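Local structure of putative nucleoprotein (Infectious salmon anemia virus, 4EWC) at residues F336-R344 with L355-D363; F107-A118 with A298-R309. The protein encapsidates the negative-strand viral RNA, protecting it from nucleases and forming the ribonucleoprotein that serves as template for transcription and replication. All coordinates share one frame; numbering follows the deposited sequence.

Contact 1 of 2, residues F336-R344 with L355-D363; sequences FSIIQKKVR and LTSALKISD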
loop_
_atom_site.group_PDB
_atom_site.type_symbol
_atom_site.label_atom_id
_atom_site.label_comp_id
_atom_site.label_asym_id
_atom_site.label_seq_id
_atom_site.Cartn_x
_atom_site.Cartn_y
_atom_site.Cartn_z
ATOM N N PHE A 336 12.533 -26.182 -30.088
ATOM C CA PHE A 336 11.465 -26.338 -29.098
ATOM C C PHE A 336 11.942 -27.113 -27.860
ATOM O O PHE A 336 11.665 -26.720 -26.735
ATOM C CB PHE A 336 10.267 -27.035 -29.738
ATOM C CG PHE A 336 9.018 -26.986 -28.914
ATOM C CD1 PHE A 336 8.772 -27.946 -27.947
ATOM C CD2 PHE A 336 8.068 -26.001 -29.125
ATOM C CE1 PHE A 336 7.609 -27.919 -27.192
ATOM C CE2 PHE A 336 6.900 -25.963 -28.368
ATOM C CZ PHE A 336 6.668 -26.926 -27.400
ATOM N N SER A 337 12.672 -28.203 -28.073
ATOM C CA SER A 337 13.223 -28.985 -26.967
ATOM C C SER A 337 14.300 -28.227 -26.175
ATOM O O SER A 337 14.488 -28.457 -24.980
ATOM C CB SER A 337 13.803 -30.304 -27.482
ATOM O OG SER A 337 12.817 -31.058 -28.153
ATOM N N ILE A 338 15.012 -27.336 -26.852
ATOM C CA ILE A 338 16.077 -26.589 -26.212
ATOM C C ILE A 338 15.500 -25.519 -25.312
ATOM O O ILE A 338 16.000 -25.282 -24.207
ATOM C CB ILE A 338 16.952 -25.895 -27.243
ATOM C CG1 ILE A 338 17.593 -26.933 -28.157
ATOM C CG2 ILE A 338 18.003 -25.028 -26.552
ATOM C CD1 ILE A 338 18.371 -26.326 -29.291
ATOM N N ILE A 339 14.450 -24.873 -25.803
ATOM C CA ILE A 339 13.817 -23.812 -25.072
ATOM C C ILE A 339 13.049 -24.429 -23.930
ATOM O O ILE A 339 13.035 -23.893 -22.815
ATOM C CB ILE A 339 12.864 -22.995 -25.953
ATOM C CG1 ILE A 339 13.577 -22.478 -27.202
ATOM C CG2 ILE A 339 12.292 -21.822 -25.171
ATOM C CD1 ILE A 339 12.756 -21.448 -27.983
ATOM N N GLN A 340 12.431 -25.572 -24.203
ATOM C CA GLN A 340 11.644 -26.273 -23.196
ATOM C C GLN A 340 12.501 -26.650 -22.000
ATOM O O GLN A 340 12.081 -26.517 -20.848
ATOM C CB GLN A 340 11.053 -27.540 -23.780
ATOM C CG GLN A 340 9.848 -28.007 -22.999
ATOM C CD GLN A 340 9.205 -29.237 -23.585
ATOM O OE1 GLN A 340 9.801 -29.933 -24.408
ATOM N NE2 GLN A 340 7.977 -29.513 -23.163
ATOM N N LYS A 341 13.703 -27.132 -22.296
ATOM C CA LYS A 341 14.652 -27.540 -21.286
ATOM C C LYS A 341 15.070 -26.332 -20.452
ATOM O O LYS A 341 15.206 -26.418 -19.239
ATOM C CB LYS A 341 15.868 -28.186 -21.963
ATOM C CG LYS A 341 17.130 -28.298 -21.087
ATOM C CD LYS A 341 18.394 -28.437 -21.933
ATOM C CE LYS A 341 18.492 -27.335 -23.012
ATOM N NZ LYS A 341 18.635 -25.959 -22.469
ATOM N N LYS A 342 15.265 -25.198 -21.110
ATOM C CA LYS A 342 15.618 -23.981 -20.397
ATOM C C LYS A 342 14.491 -23.551 -19.477
ATOM O O LYS A 342 14.736 -23.236 -18.304
ATOM C CB LYS A 342 15.971 -22.859 -21.363
ATOM C CG LYS A 342 17.305 -23.050 -22.014
ATOM C CD LYS A 342 17.543 -21.994 -23.056
ATOM C CE LYS A 342 18.838 -22.245 -23.797
ATOM N NZ LYS A 342 19.066 -21.182 -24.811
ATOM N N VAL A 343 13.264 -23.553 -20.001
ATOM C CA VAL A 343 12.124 -23.208 -19.175
ATOM C C VAL A 343 11.963 -24.170 -18.004
ATOM O O VAL A 343 11.706 -23.728 -16.882
ATOM C CB VAL A 343 10.822 -23.120 -19.968
ATOM C CG1 VAL A 343 9.671 -22.682 -19.062
ATOM C CG2 VAL A 343 10.971 -22.139 -21.100
ATOM N N ARG A 344 12.129 -25.471 -18.250
ATOM C CA ARG A 344 12.006 -26.464 -17.178
ATOM C C ARG A 344 12.968 -26.163 -16.056
ATOM O O ARG A 344 12.580 -26.181 -14.899
ATOM C CB ARG A 344 12.175 -27.912 -17.682
ATOM C CG ARG A 344 11.485 -28.953 -16.775
ATOM C CD ARG A 344 11.487 -30.355 -17.374
ATOM N NE ARG A 344 10.686 -31.309 -16.616
ATOM C CZ ARG A 344 11.050 -31.853 -15.453
ATOM N NH1 ARG A 344 12.200 -31.515 -14.884
ATOM N NH2 ARG A 344 10.257 -32.735 -14.843
ATOM N N LEU A 355 4.139 -29.199 -15.919
ATOM C CA LEU A 355 3.339 -28.347 -16.796
ATOM C C LEU A 355 4.151 -27.936 -18.028
ATOM O O LEU A 355 3.694 -28.082 -19.165
ATOM C CB LEU A 355 2.845 -27.135 -16.005
ATOM C CG LEU A 355 1.482 -26.506 -16.251
ATOM C CD1 LEU A 355 0.381 -27.520 -16.494
ATOM C CD2 LEU A 355 1.125 -25.625 -15.055
ATOM N N THR A 356 5.362 -27.445 -17.790
ATOM C CA THR A 356 6.318 -27.159 -18.860
ATOM C C THR A 356 6.571 -28.356 -19.804
ATOM O O THR A 356 6.560 -28.215 -21.025
ATOM C CB THR A 356 7.676 -26.677 -18.281
ATOM O OG1 THR A 356 7.498 -25.440 -17.580
ATOM C CG2 THR A 356 8.718 -26.500 -19.389
ATOM N N SER A 357 6.815 -29.532 -19.237
ATOM C CA SER A 357 7.088 -30.713 -20.056
ATOM C C SER A 357 5.846 -31.143 -20.816
ATOM O O SER A 357 5.937 -31.701 -21.905
ATOM C CB SER A 357 7.591 -31.867 -19.206
ATOM O OG SER A 357 8.905 -31.630 -18.742
ATOM N N ALA A 358 4.688 -30.880 -20.225
ATOM C CA ALA A 358 3.418 -31.185 -20.844
ATOM C C ALA A 358 3.210 -30.480 -22.194
ATOM O O ALA A 358 2.412 -30.928 -23.017
ATOM C CB ALA A 358 2.283 -30.872 -19.887
ATOM N N LEU A 359 3.918 -29.385 -22.444
ATOM C CA LEU A 359 3.808 -28.719 -23.751
ATOM C C LEU A 359 4.525 -29.513 -24.828
ATOM O O LEU A 359 5.721 -29.802 -24.719
ATOM C CB LEU A 359 4.370 -27.309 -23.728
ATOM C CG LEU A 359 3.624 -26.301 -22.868
ATOM C CD1 LEU A 359 4.572 -25.174 -22.533
ATOM C CD2 LEU A 359 2.384 -25.780 -23.582
ATOM N N LYS A 360 3.788 -29.855 -25.876
ATOM C CA LYS A 360 4.351 -30.640 -26.957
ATOM C C LYS A 360 4.014 -30.046 -28.312
ATOM O O LYS A 360 2.882 -29.602 -28.557
ATOM C CB LYS A 360 3.886 -32.082 -26.845
ATOM C CG LYS A 360 4.667 -32.848 -25.802
ATOM C CD LYS A 360 3.880 -34.004 -25.231
ATOM C CE LYS A 360 4.742 -34.761 -24.247
ATOM N NZ LYS A 360 3.954 -35.749 -23.472
ATOM N N ILE A 361 5.012 -30.045 -29.189
ATOM C CA ILE A 361 4.883 -29.477 -30.527
ATOM C C ILE A 361 3.790 -30.167 -31.347
ATOM O O ILE A 361 3.349 -29.655 -32.373
ATOM C CB ILE A 361 6.219 -29.571 -31.284
ATOM C CG1 ILE A 361 6.264 -28.577 -32.447
ATOM C CG2 ILE A 361 6.457 -30.989 -31.764
ATOM C CD1 ILE A 361 6.369 -27.127 -32.020
ATOM N N SER A 362 3.348 -31.326 -30.878
ATOM C CA SER A 362 2.305 -32.085 -31.553
ATOM C C SER A 362 0.980 -32.038 -30.793
ATOM O O SER A 362 0.389 -33.081 -30.500
ATOM C CB SER A 362 2.748 -33.541 -31.715
ATOM O OG SER A 362 3.217 -34.063 -30.478
ATOM N N ASP A 363 0.513 -30.835 -30.474
ATOM C CA ASP A 363 -0.781 -30.674 -29.815
ATOM C C ASP A 363 -1.662 -29.728 -30.617
ATOM O O ASP A 363 -1.167 -28.956 -31.443
ATOM C CB ASP A 363 -0.614 -30.139 -28.391
ATOM C CG ASP A 363 0.090 -31.119 -27.474
ATOM O OD1 ASP A 363 -0.193 -32.336 -27.566
ATOM O OD2 ASP A 363 0.927 -30.666 -26.657
#
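Within the helical-bundle region of the nucleoprotein, Gln340, Arg344 and Phe336 of helix 334-346 meet the last turn of the next helix, 350-358, and the loop that leaves it. Gln340 reaches in with CG anti to its backbone nitrogen (chi1 -158°) and the chain extended beyond. Gln340 NE2 donates to Thr356 O over 2.9 Å, nearly straight at 165°, with the acceptor in the plane of the amide. Leu359 N binds the same carbonyl from the opposite face, so two donors grip Thr356 O; Gln340 NE2 also lies 2.8 Å from Leu359 O. The side-chain amide thus sits among carbonyls where the helix gives way to loop. Two consecutive helices with a linker of three residues between them are held together by Gln340 and Arg344, while Phe336 packs on the loop beyond. One turn further along 334-346, Arg344 sends NE to Ser357 OG (2.8 Å), the oxygen lying in the guanidinium plane but the bond bent to 138°. Between these polar grips Thr356 CG2 rests 3.7 Å from Arg344 N and packs beside Val343 CG1, while Thr356 OG1 bonds back to Gln352 O in its own helix. At the other end Phe336 turns the rim of its ring to Leu359 O, in the ring plane, 3.6 Å from CE1. Ile361 CA stands over one face, and Ile361 CD1 comes 3.5 Å from Phe336 CD2. Phe368 and Ile324 add to the apolar surroundings of the Phe336 side chain, and helices 315-326 and 369-381 flank Leu359.

Contact 2 of 2, residues F107-A118 with A298-R309; sequences FSKEAAANIEMA and ANIPSKYLRHMR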
loop_
_atom_site.group_PDB
_atom_site.type_symbol
_atom_site.label_atom_id
_atom_site.label_comp_id
_atom_site.label_asym_id
_atom_site.label_seq_id
_atom_site.Cartn_x
_atom_site.Cartn_y
_atom_site.Cartn_z
ATOM N N PHE A 107 12.702 -1.266 -28.531
ATOM C CA PHE A 107 12.418 -2.292 -27.525
ATOM C C PHE A 107 12.072 -3.622 -28.182
ATOM O O PHE A 107 12.649 -4.653 -27.832
ATOM C CB PHE A 107 11.265 -1.824 -26.628
ATOM C CG PHE A 107 11.067 -2.649 -25.379
ATOM C CD1 PHE A 107 11.849 -2.445 -24.256
ATOM C CD2 PHE A 107 10.059 -3.578 -25.310
ATOM C CE1 PHE A 107 11.649 -3.180 -23.108
ATOM C CE2 PHE A 107 9.864 -4.312 -24.164
ATOM C CZ PHE A 107 10.657 -4.116 -23.064
ATOM N N SER A 108 11.149 -3.587 -29.147
ATOM C CA SER A 108 10.694 -4.804 -29.834
ATOM C C SER A 108 11.782 -5.456 -30.678
ATOM O O SER A 108 11.834 -6.668 -30.785
ATOM C CB SER A 108 9.481 -4.528 -30.717
ATOM O OG SER A 108 8.361 -4.229 -29.923
ATOM N N LYS A 109 12.638 -4.646 -31.293
ATOM C CA LYS A 109 13.751 -5.167 -32.082
ATOM C C LYS A 109 14.730 -5.864 -31.147
ATOM O O LYS A 109 15.256 -6.937 -31.449
ATOM C CB LYS A 109 14.473 -4.041 -32.835
ATOM C CG LYS A 109 15.337 -4.521 -34.006
ATOM C CD LYS A 109 16.666 -3.774 -34.098
ATOM C CE LYS A 109 17.623 -4.164 -32.961
ATOM N NZ LYS A 109 19.011 -3.636 -33.148
ATOM N N GLU A 110 14.980 -5.248 -30.001
ATOM C CA GLU A 110 15.913 -5.841 -29.068
ATOM C C GLU A 110 15.328 -7.108 -28.464
ATOM O O GLU A 110 16.031 -8.091 -28.316
ATOM C CB GLU A 110 16.349 -4.844 -27.978
ATOM C CG GLU A 110 17.643 -5.264 -27.318
ATOM C CD GLU A 110 18.721 -5.621 -28.343
ATOM O OE1 GLU A 110 19.094 -4.714 -29.129
ATOM O OE2 GLU A 110 19.175 -6.799 -28.381
ATOM N N ALA A 111 14.044 -7.066 -28.122
ATOM C CA ALA A 111 13.331 -8.244 -27.643
ATOM C C ALA A 111 13.283 -9.358 -28.698
ATOM O O ALA A 111 13.356 -10.541 -28.370
ATOM C CB ALA A 111 11.921 -7.860 -27.217
ATOM N N ALA A 112 13.171 -8.968 -29.963
ATOM C CA ALA A 112 13.066 -9.923 -31.057
ATOM C C ALA A 112 14.415 -10.488 -31.427
ATOM O O ALA A 112 14.520 -11.381 -32.263
ATOM C CB ALA A 112 12.401 -9.294 -32.284
ATOM N N ALA A 113 15.460 -9.944 -30.822
ATOM C CA ALA A 113 16.801 -10.516 -30.948
ATOM C C ALA A 113 16.905 -11.609 -29.914
ATOM O O ALA A 113 17.488 -12.666 -30.149
ATOM C CB ALA A 113 17.854 -9.461 -30.683
ATOM N N ASN A 114 16.321 -11.316 -28.757
ATOM C CA ASN A 114 16.394 -12.177 -27.596
ATOM C C ASN A 114 15.481 -13.394 -27.672
ATOM O O ASN A 114 15.834 -14.452 -27.147
ATOM C CB ASN A 114 16.134 -11.375 -26.313
ATOM C CG ASN A 114 17.332 -10.541 -25.899
ATOM O OD1 ASN A 114 18.472 -11.000 -25.978
ATOM N ND2 ASN A 114 17.080 -9.313 -25.455
ATOM N N ILE A 115 14.319 -13.250 -28.314
ATOM C CA ILE A 115 13.419 -14.391 -28.468
ATOM C C ILE A 115 13.996 -15.410 -29.448
ATOM O O ILE A 115 13.845 -16.613 -29.251
ATOM C CB ILE A 115 11.967 -14.004 -28.851
ATOM C CG1 ILE A 115 11.955 -13.032 -30.030
ATOM C CG2 ILE A 115 11.238 -13.403 -27.660
ATOM C CD1 ILE A 115 11.443 -13.627 -31.335
ATOM N N GLU A 116 14.683 -14.939 -30.484
ATOM C CA GLU A 116 15.297 -15.863 -31.434
ATOM C C GLU A 116 16.500 -16.592 -30.816
ATOM O O GLU A 116 16.760 -17.758 -31.127
ATOM C CB GLU A 116 15.677 -15.143 -32.738
HETATM N N MSE A 117 17.214 -15.908 -29.923
HETATM C CA MSE A 117 18.402 -16.477 -29.299
HETATM C C MSE A 117 18.084 -17.467 -28.168
HETATM O O MSE A 117 18.985 -18.139 -27.662
HETATM C CB MSE A 117 19.264 -15.346 -28.742
HETATM C CG MSE A 117 19.842 -14.435 -29.812
HETATM SE SE MSE A 117 20.954 -15.325 -31.097
HETATM C CE MSE A 117 22.442 -15.766 -29.917
ATOM N N ALA A 118 16.812 -17.565 -27.789
ATOM C CA ALA A 118 16.362 -18.585 -26.842
ATOM C C ALA A 118 16.835 -20.002 -27.222
ATOM O O ALA A 118 17.065 -20.836 -26.348
ATOM C CB ALA A 118 14.846 -18.548 -26.690
ATOM N N ALA A 298 13.447 -7.725 -21.117
ATOM C CA ALA A 298 13.282 -8.081 -22.535
ATOM C C ALA A 298 14.201 -7.320 -23.539
ATOM O O ALA A 298 14.575 -7.861 -24.581
ATOM C CB ALA A 298 11.827 -7.941 -22.929
ATOM N N ASN A 299 14.574 -6.086 -23.214
ATOM C CA ASN A 299 15.433 -5.297 -24.088
ATOM C C ASN A 299 16.924 -5.277 -23.707
ATOM O O ASN A 299 17.675 -4.399 -24.169
ATOM C CB ASN A 299 14.941 -3.849 -24.124
ATOM C CG ASN A 299 14.921 -3.218 -22.747
ATOM O OD1 ASN A 299 14.709 -3.911 -21.738
ATOM N ND2 ASN A 299 15.135 -1.905 -22.687
ATOM N N ILE A 300 17.358 -6.198 -22.847
ATOM C CA ILE A 300 18.783 -6.313 -22.559
ATOM C C ILE A 300 19.458 -6.835 -23.813
ATOM O O ILE A 300 19.000 -7.813 -24.392
ATOM C CB ILE A 300 19.068 -7.273 -21.410
ATOM C CG1 ILE A 300 18.584 -6.677 -20.095
ATOM C CG2 ILE A 300 20.537 -7.584 -21.332
ATOM C CD1 ILE A 300 18.565 -7.667 -18.963
ATOM N N PRO A 301 20.533 -6.161 -24.253
ATOM C CA PRO A 301 21.283 -6.511 -25.466
ATOM C C PRO A 301 21.675 -7.988 -25.501
ATOM O O PRO A 301 22.328 -8.477 -24.571
ATOM C CB PRO A 301 22.520 -5.610 -25.380
ATOM C CG PRO A 301 22.078 -4.437 -24.588
ATOM C CD PRO A 301 21.077 -4.957 -23.597
ATOM N N SER A 302 21.286 -8.680 -26.569
ATOM C CA SER A 302 21.389 -10.141 -26.628
ATOM C C SER A 302 22.794 -10.713 -26.409
ATOM O O SER A 302 22.931 -11.824 -25.896
ATOM C CB SER A 302 20.810 -10.664 -27.940
ATOM O OG SER A 302 21.707 -10.448 -29.004
ATOM N N LYS A 303 23.827 -9.966 -26.796
ATOM C CA LYS A 303 25.203 -10.409 -26.589
ATOM C C LYS A 303 25.496 -10.640 -25.104
ATOM O O LYS A 303 26.353 -11.444 -24.749
ATOM C CB LYS A 303 26.207 -9.408 -27.178
ATOM N N TYR A 304 24.768 -9.936 -24.246
ATOM C CA TYR A 304 24.970 -10.035 -22.816
ATOM C C TYR A 304 24.048 -11.078 -22.187
ATOM O O TYR A 304 24.458 -11.799 -21.266
ATOM C CB TYR A 304 24.738 -8.676 -22.153
ATOM C CG TYR A 304 25.592 -7.558 -22.690
ATOM C CD1 TYR A 304 26.939 -7.758 -22.979
ATOM C CD2 TYR A 304 25.051 -6.283 -22.900
ATOM C CE1 TYR A 304 27.737 -6.716 -23.467
ATOM C CE2 TYR A 304 25.835 -5.242 -23.391
ATOM C CZ TYR A 304 27.184 -5.469 -23.670
ATOM O OH TYR A 304 27.969 -4.449 -24.145
ATOM N N LEU A 305 22.810 -11.147 -22.670
ATOM C CA LEU A 305 21.790 -12.007 -22.079
ATOM C C LEU A 305 22.081 -13.474 -22.379
ATOM O O LEU A 305 21.721 -14.370 -21.600
ATOM C CB LEU A 305 20.402 -11.614 -22.612
ATOM C CG LEU A 305 19.129 -11.976 -21.847
ATOM C CD1 LEU A 305 19.106 -11.337 -20.469
ATOM C CD2 LEU A 305 17.877 -11.557 -22.629
ATOM N N ARG A 306 22.740 -13.716 -23.510
ATOM C CA ARG A 306 23.077 -15.074 -23.950
ATOM C C ARG A 306 23.805 -15.806 -22.845
ATOM O O ARG A 306 23.631 -17.012 -22.649
ATOM C CB ARG A 306 23.962 -15.019 -25.212
ATOM N N HIS A 307 24.617 -15.043 -22.117
ATOM C CA HIS A 307 25.420 -15.553 -21.010
ATOM C C HIS A 307 24.642 -15.591 -19.695
ATOM O O HIS A 307 25.023 -16.307 -18.779
ATOM C CB HIS A 307 26.646 -14.657 -20.829
ATOM C CG HIS A 307 27.559 -14.632 -22.013
ATOM N ND1 HIS A 307 28.654 -15.468 -22.155
ATOM C CD2 HIS A 307 27.551 -13.857 -23.135
ATOM C CE1 HIS A 307 29.264 -15.221 -23.277
ATOM N NE2 HIS A 307 28.626 -14.243 -23.910
HETATM N N MSE A 308 23.575 -14.801 -19.591
HETATM C CA MSE A 308 22.858 -14.674 -18.333
HETATM C C MSE A 308 21.353 -14.692 -18.555
HETATM O O MSE A 308 20.626 -13.761 -18.155
HETATM C CB MSE A 308 23.285 -13.403 -17.614
HETATM C CG MSE A 308 24.723 -13.426 -17.176
HETATM SE SE MSE A 308 24.951 -14.610 -15.637
HETATM C CE MSE A 308 24.307 -13.380 -14.269
ATOM N N ARG A 309 20.908 -15.771 -19.195
ATOM C CA ARG A 309 19.517 -15.962 -19.576
ATOM C C ARG A 309 18.513 -15.507 -18.518
ATOM O O ARG A 309 17.594 -14.779 -18.835
ATOM C CB ARG A 309 19.265 -17.416 -19.978
ATOM C CG ARG A 309 19.739 -17.754 -21.383
ATOM C CD ARG A 309 18.885 -17.039 -22.408
ATOM N NE ARG A 309 19.651 -16.574 -23.570
ATOM C CZ ARG A 309 19.205 -15.675 -24.450
ATOM N NH1 ARG A 309 17.987 -15.146 -24.309
ATOM N NH2 ARG A 309 19.973 -15.308 -25.471
#
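Asn114, Glu110 and Phe107 make a docking contact centred on a side-chain amide, with apolar packing beside it, in which the C-terminal part of helix 96-114 and the helical turn after it receive the loop 298-301 and the short helix 302-305 that follows. Asn114 ND2 donates to Ile300 O (2.7 Å, 169°) and to Ala298 O (3.0 Å), both acceptors close to the amide plane; it approaches the Ala298 carbonyl from above that group's plane. One side-chain nitrogen thereby ties two carbonyls of the incoming loop, and both its N-H groups are used. Asn114 OD1 points the other way, toward Ser302 and Leu305 CD2 (3.4 Å from the latter). A turn earlier Glu110 bends at chi2 (49°) and brings OE2 to Ser302 N, a weak bond of 3.4 Å just after the N-cap residue Pro301. The carboxylate therefore lies at the start of helix 302-305. At the far end the Phe107 ring meets the Asn299 amide obliquely, the two planes 45° apart, and touches Ala298 CB with CZ (4.0 Å); Met281 of helix 279-284 packs against the Phe107 side chain. Beyond Asn114 the Arg309 guanidinium lies between backbone groups: Met117 O and Ala118 N toward the rim of one face, Leu305 C toward the rim of the opposite one, with Arg309 NH1 3.6 Å from Asn114 O.

How the contacts relate
From the N terminus the chain reaches 107-118 at the end of helix 96-114, then runs through a part that is not fully modelled and past helices 142-162 and 253-269 before 298-309 returns to close contact 2, a loop of 179 residues. Helix 315-326 follows, and only then does contact 1 open, closing a short loop of ten residues. The two are in series, neither enclosing the other, with centres about 20 Å apart. They meet directly: Lys342 NZ of helix 334-346 probably hydrogen-bonds Ala118 O, and Ile339 packs on Ala118. Asp317 of helix 315-326 touches both Ala118 and Val343, joining the long-range closure to the local helix pair.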